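Local coordinates for bradyzoite surface antigen BSR4 (Toxoplasma gondii, PDB 2JKS), which is a zinc-binding surface antigen of the bradyzoite stage, related to SAG1 and built from two SRS domains, that probably takes part in host attachment or immune recognition, at residues A[11-16]-A[41-46]; A[35-40]-A[122-127]; A[101-106]-A[118-123]. All coordinates share one frame; numbering follows the deposited sequence.

Contact 1: residues A[11-16]-A[41-46]; sequences GSDAKC and TATFEC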
loop_
_atom_site.group_PDB
_atom_site.type_symbol
_atom_site.label_atom_id
_atom_site.label_comp_id
_atom_site.label_asym_id
_atom_site.label_seq_id
_atom_site.Cartn_x
_atom_site.Cartn_y
_atom_site.Cartn_z
ATOM N N GLY A 11 17.510 -11.068 5.847
ATOM C CA GLY A 11 16.361 -10.258 6.287
ATOM C C GLY A 11 16.116 -9.096 5.323
ATOM O O GLY A 11 15.948 -9.312 4.127
ATOM N N SER A 12 16.138 -7.852 5.813
ATOM C CA SER A 12 15.988 -6.762 4.864
ATOM C C SER A 12 17.272 -5.965 4.656
ATOM O O SER A 12 17.232 -4.760 4.424
ATOM C CB SER A 12 14.733 -5.905 5.205
ATOM O OG SER A 12 14.680 -5.690 6.602
ATOM N N ASP A 13 18.430 -6.645 4.751
ATOM C CA ASP A 13 19.688 -5.982 4.505
ATOM C C ASP A 13 20.332 -6.664 3.292
ATOM O O ASP A 13 20.453 -7.907 3.297
ATOM C CB ASP A 13 20.575 -6.044 5.749
ATOM C CG ASP A 13 19.919 -5.415 6.961
ATOM O OD1 ASP A 13 19.419 -4.253 6.854
ATOM O OD2 ASP A 13 19.858 -6.101 8.005
ATOM N N ALA A 14 20.702 -5.862 2.281
ATOM C CA ALA A 14 21.393 -6.327 1.078
ATOM C C ALA A 14 22.739 -5.669 0.869
ATOM O O ALA A 14 22.926 -4.471 1.112
ATOM C CB ALA A 14 20.526 -6.072 -0.179
ATOM N N LYS A 15 23.678 -6.451 0.376
ATOM C CA LYS A 15 25.053 -5.983 0.230
ATOM C C LYS A 15 25.531 -6.402 -1.190
ATOM O O LYS A 15 25.490 -7.570 -1.481
ATOM C CB LYS A 15 25.937 -6.667 1.310
ATOM C CG LYS A 15 25.730 -6.290 2.811
ATOM C CD LYS A 15 24.401 -6.888 3.445
ATOM C CE LYS A 15 24.521 -8.382 3.794
ATOM N NZ LYS A 15 23.186 -8.917 4.160
ATOM N N CYS A 16 25.985 -5.462 -2.029
ATOM C CA CYS A 16 26.637 -5.795 -3.314
ATOM C C CYS A 16 28.144 -5.504 -3.260
ATOM O O CYS A 16 28.556 -4.399 -2.868
ATOM C CB CYS A 16 26.076 -4.956 -4.472
ATOM S SG CYS A 16 24.299 -5.060 -4.827
ATOM N N THR A 41 12.415 -1.338 7.745
ATOM C CA THR A 41 13.683 -0.736 7.361
ATOM C C THR A 41 14.511 -1.627 6.474
ATOM O O THR A 41 14.848 -2.746 6.858
ATOM C CB THR A 41 14.563 -0.325 8.564
ATOM O OG1 THR A 41 13.871 0.632 9.342
ATOM C CG2 THR A 41 15.882 0.285 8.081
ATOM N N ALA A 42 14.857 -1.115 5.291
ATOM C CA ALA A 42 15.783 -1.799 4.405
ATOM C C ALA A 42 17.186 -1.142 4.436
ATOM O O ALA A 42 17.305 0.058 4.620
ATOM C CB ALA A 42 15.250 -1.793 2.993
ATOM N N THR A 43 18.251 -1.935 4.297
ATOM C CA THR A 43 19.551 -1.336 4.074
ATOM C C THR A 43 20.196 -1.888 2.817
ATOM O O THR A 43 20.023 -3.067 2.492
ATOM C CB THR A 43 20.507 -1.442 5.294
ATOM O OG1 THR A 43 20.841 -2.806 5.510
ATOM C CG2 THR A 43 19.864 -0.890 6.570
ATOM N N PHE A 44 20.964 -1.028 2.128
ATOM C CA PHE A 44 21.617 -1.370 0.868
ATOM C C PHE A 44 23.047 -0.848 0.925
ATOM O O PHE A 44 23.268 0.329 1.172
ATOM C CB PHE A 44 20.852 -0.786 -0.339
ATOM C CG PHE A 44 21.366 -1.255 -1.699
ATOM C CD1 PHE A 44 21.718 -2.580 -1.919
ATOM C CD2 PHE A 44 21.467 -0.346 -2.762
ATOM C CE1 PHE A 44 22.160 -3.019 -3.160
ATOM C CE2 PHE A 44 21.907 -0.766 -4.017
ATOM C CZ PHE A 44 22.246 -2.124 -4.210
ATOM N N GLU A 45 24.001 -1.743 0.716
ATOM C CA GLU A 45 25.409 -1.352 0.725
ATOM C C GLU A 45 26.104 -1.796 -0.561
ATOM O O GLU A 45 25.799 -2.884 -1.104
ATOM C CB GLU A 45 26.113 -1.894 1.961
ATOM C CG GLU A 45 27.612 -1.680 1.926
ATOM C CD GLU A 45 28.292 -2.111 3.216
ATOM O OE1 GLU A 45 27.645 -2.841 4.014
ATOM O OE2 GLU A 45 29.482 -1.717 3.415
ATOM N N CYS A 46 26.979 -0.939 -1.085
ATOM C CA CYS A 46 27.768 -1.280 -2.276
ATOM C C CYS A 46 29.225 -0.959 -2.081
ATOM O O CYS A 46 29.569 0.186 -1.782
ATOM C CB CYS A 46 27.238 -0.557 -3.498
ATOM S SG CYS A 46 25.527 -1.015 -3.791
HETATM O O HOH W 1 17.288 -3.353 7.971
HETATM O O HOH W 2 23.135 -3.631 3.862
#
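Asp-13 to Cys-16 pairs residue for residue with Thr-43 to Cys-46 in parallel, the short strand axes coming within 4.7 Å at 11° between their directions. The hydrogen bonds alternate as a parallel pair requires: Ser-12 O accepts from Thr-43 N, Ala-14 N gives to Thr-43 O, Ala-14 O accepts from Glu-45 N, and Cys-16 N reaches Glu-45 O at 2.7 Å. Just ahead of the first strand, Ser-12 OG adds a side-chain bond to Thr-41 O of 3.0 Å, tilted 28° from the carbonyl plane. Thr-41 O also accepts from a water that donates to Asp-13 OD1, so two donors grip this one carbonyl.

On the polar face Thr-43 OG1 donates to Asp-13 OD1; the modelled 2.4 Å is very short, and that length is doubtful. A second water donates to both Thr-43 OG1 and Ala-14 O, stitching side chain to backbone. Lys-15, bent at its second and third torsions, turns back within its own segment, and its NZ hydrogen-bonds Asp-13 O at 3.0 Å from above the carbonyl plane.

The other face, with Ala-14, Cys-16, Phe-44 and Cys-46, is buried. Phe-44 holds CG anti to its backbone N (chi1 -172°), and the ring meets sulfur in two ways. Cys-16 SG sits at the edge, 3.4 Å from Phe-44 CE1, a sulfur-aromatic contact, whereas Cys-46 SG rides above one face toward the rim. Ala-14 CB touches Phe-44 CD1 at 4.1 Å.

Disulfides from Cys-16 to Cys-155 and from Cys-46 to Cys-138 tie this face to strands 152-161 and 132-141 of the other sheet of the SRS domain, while strands 6-10 and 116-121 flank the pair within its own sheet.

Contact 2: residues A[35-40]-A[122-127]; sequences LSKGRM and LHNEDL. With ZN (zinc ion), chain D.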
loop_
_atom_site.group_PDB
_atom_site.type_symbol
_atom_site.label_atom_id
_atom_site.label_comp_id
_atom_site.label_asym_id
_atom_site.label_seq_id
_atom_site.Cartn_x
_atom_site.Cartn_y
_atom_site.Cartn_z
ATOM N N LEU A 35 9.546 -5.300 2.417
ATOM C CA LEU A 35 9.208 -4.479 3.587
ATOM C C LEU A 35 7.722 -4.601 3.890
ATOM O O LEU A 35 6.892 -4.762 2.988
ATOM C CB LEU A 35 9.606 -2.998 3.411
ATOM C CG LEU A 35 11.101 -2.715 3.243
ATOM C CD1 LEU A 35 11.321 -1.264 2.904
ATOM C CD2 LEU A 35 11.914 -3.143 4.495
ATOM N N SER A 36 7.409 -4.563 5.184
ATOM C CA SER A 36 6.033 -4.658 5.665
ATOM C C SER A 36 5.972 -4.244 7.134
ATOM O O SER A 36 7.016 -4.013 7.754
ATOM C CB SER A 36 5.508 -6.090 5.570
ATOM O OG SER A 36 6.396 -7.005 6.202
ATOM N N LYS A 37 4.747 -4.146 7.668
ATOM C CA LYS A 37 4.532 -3.964 9.116
ATOM C C LYS A 37 5.468 -4.875 9.893
ATOM O O LYS A 37 5.493 -6.091 9.686
ATOM C CB LYS A 37 3.061 -4.245 9.513
ATOM C CG LYS A 37 2.640 -3.482 10.810
ATOM C CD LYS A 37 1.492 -4.201 11.490
ATOM C CE LYS A 37 1.156 -3.560 12.846
ATOM N NZ LYS A 37 -0.345 -3.533 13.083
ATOM N N GLY A 38 6.266 -4.284 10.759
ATOM C CA GLY A 38 7.208 -5.113 11.550
ATOM C C GLY A 38 8.586 -5.319 10.913
ATOM O O GLY A 38 9.521 -5.808 11.582
ATOM N N ARG A 39 8.723 -4.956 9.631
ATOM C CA ARG A 39 9.997 -5.034 8.947
ATOM C C ARG A 39 10.027 -3.862 8.011
ATOM O O ARG A 39 9.830 -3.990 6.839
ATOM C CB ARG A 39 10.194 -6.359 8.170
ATOM C CG ARG A 39 9.709 -7.595 8.878
ATOM C CD ARG A 39 9.992 -8.800 8.012
ATOM N NE ARG A 39 11.408 -9.138 8.056
ATOM C CZ ARG A 39 11.906 -10.171 8.733
ATOM N NH1 ARG A 39 11.086 -10.989 9.409
ATOM N NH2 ARG A 39 13.222 -10.391 8.714
ATOM N N MET A 40 10.268 -2.704 8.575
ATOM C CA MET A 40 9.999 -1.444 7.955
ATOM C C MET A 40 11.255 -0.762 7.444
ATOM O O MET A 40 11.164 0.286 6.793
ATOM C CB MET A 40 9.310 -0.540 8.991
ATOM C CG MET A 40 7.882 -1.009 9.397
ATOM S SD MET A 40 6.734 -0.888 8.010
ATOM C CE MET A 40 6.055 0.717 8.324
ATOM N N LEU A 122 10.518 2.903 6.287
ATOM C CA LEU A 122 9.136 3.289 6.177
ATOM C C LEU A 122 8.497 3.471 7.545
ATOM O O LEU A 122 8.924 2.834 8.512
ATOM C CB LEU A 122 8.368 2.269 5.340
ATOM C CG LEU A 122 8.970 2.015 3.967
ATOM C CD1 LEU A 122 8.121 0.982 3.270
ATOM C CD2 LEU A 122 9.089 3.285 3.159
ATOM N N HIS A 123 7.511 4.382 7.618
ATOM C CA HIS A 123 6.666 4.603 8.799
ATOM C C HIS A 123 5.292 3.990 8.442
ATOM O O HIS A 123 5.004 3.693 7.271
ATOM C CB HIS A 123 6.501 6.108 9.198
ATOM C CG HIS A 123 7.785 6.824 9.569
ATOM N ND1 HIS A 123 7.802 8.059 10.192
ATOM C CD2 HIS A 123 9.084 6.461 9.440
ATOM C CE1 HIS A 123 9.054 8.439 10.388
ATOM N NE2 HIS A 123 9.848 7.472 9.968
ATOM N N ASN A 124 4.436 3.786 9.438
ATOM C CA ASN A 124 3.164 3.083 9.169
ATOM C C ASN A 124 2.342 3.824 8.146
ATOM O O ASN A 124 1.728 3.234 7.237
ATOM C CB ASN A 124 2.406 2.814 10.468
ATOM C CG ASN A 124 2.982 1.636 11.256
ATOM O OD1 ASN A 124 3.642 0.726 10.706
ATOM N ND2 ASN A 124 2.717 1.631 12.557
ATOM N N GLU A 125 2.403 5.145 8.233
ATOM C CA GLU A 125 1.657 6.010 7.317
ATOM C C GLU A 125 2.183 5.941 5.886
ATOM O O GLU A 125 1.484 6.373 4.947
ATOM C CB GLU A 125 1.596 7.459 7.847
ATOM C CG GLU A 125 2.851 8.360 7.708
ATOM C CD GLU A 125 3.831 8.287 8.910
ATOM O OE1 GLU A 125 3.662 7.381 9.776
ATOM O OE2 GLU A 125 4.768 9.136 8.997
ATOM N N ASP A 126 3.387 5.347 5.702
ATOM C CA ASP A 126 3.962 5.233 4.362
ATOM C C ASP A 126 3.487 3.979 3.656
ATOM O O ASP A 126 3.704 3.818 2.446
ATOM C CB ASP A 126 5.501 5.219 4.365
ATOM C CG ASP A 126 6.115 6.479 4.948
ATOM O OD1 ASP A 126 5.593 7.593 4.764
ATOM O OD2 ASP A 126 7.184 6.350 5.554
ATOM N N LEU A 127 2.904 3.056 4.412
ATOM C CA LEU A 127 2.512 1.744 3.825
ATOM C C LEU A 127 1.388 1.966 2.819
ATOM O O LEU A 127 0.433 2.647 3.162
ATOM C CB LEU A 127 2.099 0.765 4.921
ATOM C CG LEU A 127 3.222 0.283 5.818
ATOM C CD1 LEU A 127 2.608 -0.642 6.883
ATOM C CD2 LEU A 127 4.277 -0.412 4.943
HETATM ZN ZN ZN D . 6.152 9.104 10.548
HETATM O O HOH W 3 5.862 -1.485 11.952
#
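Met-40 and Leu-122 supply the direct hydrogen bond between the segments: Leu-122 N donates to Met-40 O at 2.7 Å, with an N-H...O angle of 156°. A thinner polar link runs through a water that accepts from Gly-38 N at 3.1 Å and donates weakly to Asn-124 OD1. Gly-38 belongs to the type II turn of Ser-36 to Arg-39, which presents that N-H.

The packing centres on Met-40. Its chain bends at chi2 and again at chi3 (-94°), the torsion that places CE. This methyl closely approaches two oxygens, His-123 O at 3.3 Å and Asn-124 OD1 at 3.4 Å. Its apolar contacts are with Leu-122 CB and, tip to tip, with Leu-127 CG at 3.8 Å, while Met-40 SD faces Leu-127 CD2. Deeper in, Leu-35 CD1 touches Leu-122 CD1 at 3.9 Å, methyl against methyl.

Metal binding belongs to 122-127 alone. His-123 ND1, at 2.0 Å, and Glu-125 OE2, at 2.1 Å, hold a zinc ion, one ligand just before and one within the short 3-10 turn of 124-126. Asp-126 OD2 accepts from His-123 N, which probably helps fix the start of that turn, and also forms a salt bridge with Arg-99.

The two loops thus meet where strands 29-35 and 41-47 connect and where 116-121 leads on to 132-141, with Leu-35 and Leu-122 packed on strand 152-161.

Contact 3: residues A[101-106]-A[118-123]; sequences VNWKVN and WSLELH. With ZN (zinc ion), chain D.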
loop_
_atom_site.group_PDB
_atom_site.type_symbol
_atom_site.label_atom_id
_atom_site.label_comp_id
_atom_site.label_asym_id
_atom_site.label_seq_id
_atom_site.Cartn_x
_atom_site.Cartn_y
_atom_site.Cartn_z
ATOM N N VAL A 101 9.451 10.380 1.194
ATOM C CA VAL A 101 10.246 9.249 1.724
ATOM C C VAL A 101 11.379 8.948 0.762
ATOM O O VAL A 101 11.143 8.852 -0.441
ATOM C CB VAL A 101 9.422 7.901 1.920
ATOM C CG1 VAL A 101 9.866 7.220 3.226
ATOM C CG2 VAL A 101 7.922 8.106 1.861
ATOM N N ASN A 102 12.604 8.830 1.266
ATOM C CA ASN A 102 13.731 8.581 0.368
ATOM C C ASN A 102 14.682 7.681 1.086
ATOM O O ASN A 102 14.725 7.658 2.342
ATOM C CB ASN A 102 14.537 9.860 0.040
ATOM C CG ASN A 102 13.721 10.991 -0.498
ATOM O OD1 ASN A 102 13.536 12.013 0.182
ATOM N ND2 ASN A 102 13.294 10.869 -1.737
ATOM N N TRP A 103 15.482 6.958 0.296
ATOM C CA TRP A 103 16.656 6.278 0.824
ATOM C C TRP A 103 17.586 7.360 1.347
ATOM O O TRP A 103 17.659 8.429 0.775
ATOM C CB TRP A 103 17.385 5.542 -0.278
ATOM C CG TRP A 103 16.738 4.245 -0.725
ATOM C CD1 TRP A 103 15.788 4.090 -1.689
ATOM C CD2 TRP A 103 17.017 2.937 -0.219
ATOM N NE1 TRP A 103 15.455 2.770 -1.819
ATOM C CE2 TRP A 103 16.211 2.025 -0.952
ATOM C CE3 TRP A 103 17.882 2.440 0.769
ATOM C CZ2 TRP A 103 16.251 0.598 -0.725
ATOM C CZ3 TRP A 103 17.924 1.061 1.000
ATOM C CH2 TRP A 103 17.087 0.154 0.266
ATOM N N LYS A 104 18.297 7.055 2.421
ATOM C CA LYS A 104 19.184 8.005 3.061
ATOM C C LYS A 104 20.575 7.429 3.075
ATOM O O LYS A 104 20.780 6.320 3.545
ATOM C CB LYS A 104 18.763 8.265 4.493
ATOM C CG LYS A 104 17.626 9.225 4.598
ATOM C CD LYS A 104 17.186 9.304 6.004
ATOM C CE LYS A 104 15.957 10.230 6.117
ATOM N NZ LYS A 104 15.594 10.312 7.556
ATOM N N VAL A 105 21.525 8.214 2.593
ATOM C CA VAL A 105 22.932 7.839 2.727
ATOM C C VAL A 105 23.376 7.765 4.219
ATOM O O VAL A 105 22.973 8.569 5.073
ATOM C CB VAL A 105 23.841 8.745 1.844
ATOM C CG1 VAL A 105 24.054 10.037 2.492
ATOM C CG2 VAL A 105 25.165 8.045 1.560
ATOM N N ASN A 106 24.154 6.753 4.547
ATOM C CA ASN A 106 24.699 6.670 5.874
ATOM C C ASN A 106 25.990 7.509 5.884
ATOM O O ASN A 106 26.903 7.328 5.062
ATOM C CB ASN A 106 24.797 5.213 6.366
ATOM C CG ASN A 106 23.391 4.500 6.412
ATOM O OD1 ASN A 106 22.326 5.128 6.185
ATOM N ND2 ASN A 106 23.395 3.207 6.721
ATOM N N TRP A 118 23.102 2.875 2.325
ATOM C CA TRP A 118 21.848 3.611 2.334
ATOM C C TRP A 118 20.838 2.839 3.168
ATOM O O TRP A 118 20.897 1.610 3.231
ATOM C CB TRP A 118 21.273 3.816 0.924
ATOM C CG TRP A 118 22.186 4.541 -0.013
ATOM C CD1 TRP A 118 22.234 5.900 -0.241
ATOM C CD2 TRP A 118 23.190 3.957 -0.833
ATOM N NE1 TRP A 118 23.211 6.183 -1.169
ATOM C CE2 TRP A 118 23.808 5.008 -1.553
ATOM C CE3 TRP A 118 23.613 2.624 -1.068
ATOM C CZ2 TRP A 118 24.856 4.774 -2.465
ATOM C CZ3 TRP A 118 24.638 2.390 -1.971
ATOM C CH2 TRP A 118 25.249 3.463 -2.672
ATOM N N SER A 119 19.895 3.579 3.758
ATOM C CA SER A 119 18.841 3.050 4.633
ATOM C C SER A 119 17.521 3.609 4.133
ATOM O O SER A 119 17.472 4.787 3.789
ATOM C CB SER A 119 19.017 3.637 6.059
ATOM O OG SER A 119 19.972 2.910 6.769
ATOM N N LEU A 120 16.468 2.788 4.089
ATOM C CA LEU A 120 15.112 3.251 3.778
ATOM C C LEU A 120 14.252 2.813 4.933
ATOM O O LEU A 120 14.133 1.612 5.209
ATOM C CB LEU A 120 14.585 2.707 2.428
ATOM C CG LEU A 120 13.076 2.859 2.132
ATOM C CD1 LEU A 120 12.696 4.336 2.073
ATOM C CD2 LEU A 120 12.649 2.139 0.800
ATOM N N GLU A 121 13.696 3.778 5.660
ATOM C CA GLU A 121 12.856 3.433 6.812
ATOM C C GLU A 121 11.415 3.863 6.494
ATOM O O GLU A 121 11.119 5.030 6.404
ATOM C CB GLU A 121 13.360 4.126 8.102
ATOM C CG GLU A 121 12.373 3.993 9.274
ATOM C CD GLU A 121 12.780 4.837 10.436
ATOM O OE1 GLU A 121 12.821 6.092 10.293
ATOM O OE2 GLU A 121 13.055 4.256 11.499
ATOM N N LEU A 122 10.518 2.903 6.287
ATOM C CA LEU A 122 9.136 3.289 6.177
ATOM C C LEU A 122 8.497 3.471 7.545
ATOM O O LEU A 122 8.924 2.834 8.512
ATOM C CB LEU A 122 8.368 2.269 5.340
ATOM C CG LEU A 122 8.970 2.015 3.967
ATOM C CD1 LEU A 122 8.121 0.982 3.270
ATOM C CD2 LEU A 122 9.089 3.285 3.159
ATOM N N HIS A 123 7.511 4.382 7.618
ATOM C CA HIS A 123 6.666 4.603 8.799
ATOM C C HIS A 123 5.292 3.990 8.442
ATOM O O HIS A 123 5.004 3.693 7.271
ATOM C CB HIS A 123 6.501 6.108 9.198
ATOM C CG HIS A 123 7.785 6.824 9.569
ATOM N ND1 HIS A 123 7.802 8.059 10.192
ATOM C CD2 HIS A 123 9.084 6.461 9.440
ATOM C CE1 HIS A 123 9.054 8.439 10.388
ATOM N NE2 HIS A 123 9.848 7.472 9.968
HETATM ZN ZN ZN D . 6.152 9.104 10.548
HETATM O O HOH W 4 13.189 8.139 8.826
#
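Leu-120 CB is the bump set on the face of Trp-103, 3.6 Å from the centroid of the six-membered ring and 13° off its normal, a CH-pi contact made over the ring centre. Chi1 (167°) sets Leu-120 CG anti to the backbone N; the side chains cross at about a right angle, and CD2 lies 3.9 Å from Trp-103 NE1. The other methyl, CD1, lies against the backbone of Asn-102. The benzo part of the indole also meets Trp-118, two residues before Leu-120: Trp-118 CB, oblique to the ring, is 3.7 Å from Trp-103 CE3, and Trp-118 C lies at the ring edge, in its plane.

The two segments belong to the antiparallel hairpin of strands 104-105 and 116-121. Lys-104 and Ser-119 form its hydrogen-bonded pair, Lys-104 N to Ser-119 O at 2.8 Å and Ser-119 N to Lys-104 O at 2.9 Å; Val-105 and Trp-118 follow as a non-hydrogen-bonded pair.

There Val-105 fits obliquely against the pyrrole side of Trp-118, its CG2 3.8 Å from NE1. Val-101 CG1 fits into the notch between Leu-120 CD1 and Leu-122 CD2, meeting the latter at 4.0 Å with Val-101 and Leu-122 crossed at about a right angle. Glu-121 OE1 accepts from His-123 NE2 at 3.3 Å, near the imidazole plane but from well above the carboxylate plane; this second-shell carboxylate probably steadies the imidazole that binds zinc.

All three contacts lie within the first SRS domain. Contacts 1 and 3 share a mixed sheet ordered 6-10, 13-17, 41-47, 116-121, 104-105; their centres are about 11 Å apart, and strands 41-47 and 116-121 join them through probable backbone hydrogen bonds, Phe-44 O with Trp-118 N and Ala-42 N with Leu-120 O. Contact 2 sits at the end of this sheet, its centre about 16 Å from that of contact 1 and about 12 Å from that of contact 3. Its segments alternate with those of contact 1 along the chain, and it shares Leu-122 and His-123 with contact 3, which opens after contact 1 closes. The sheet therefore runs directly into a zinc-bearing loop.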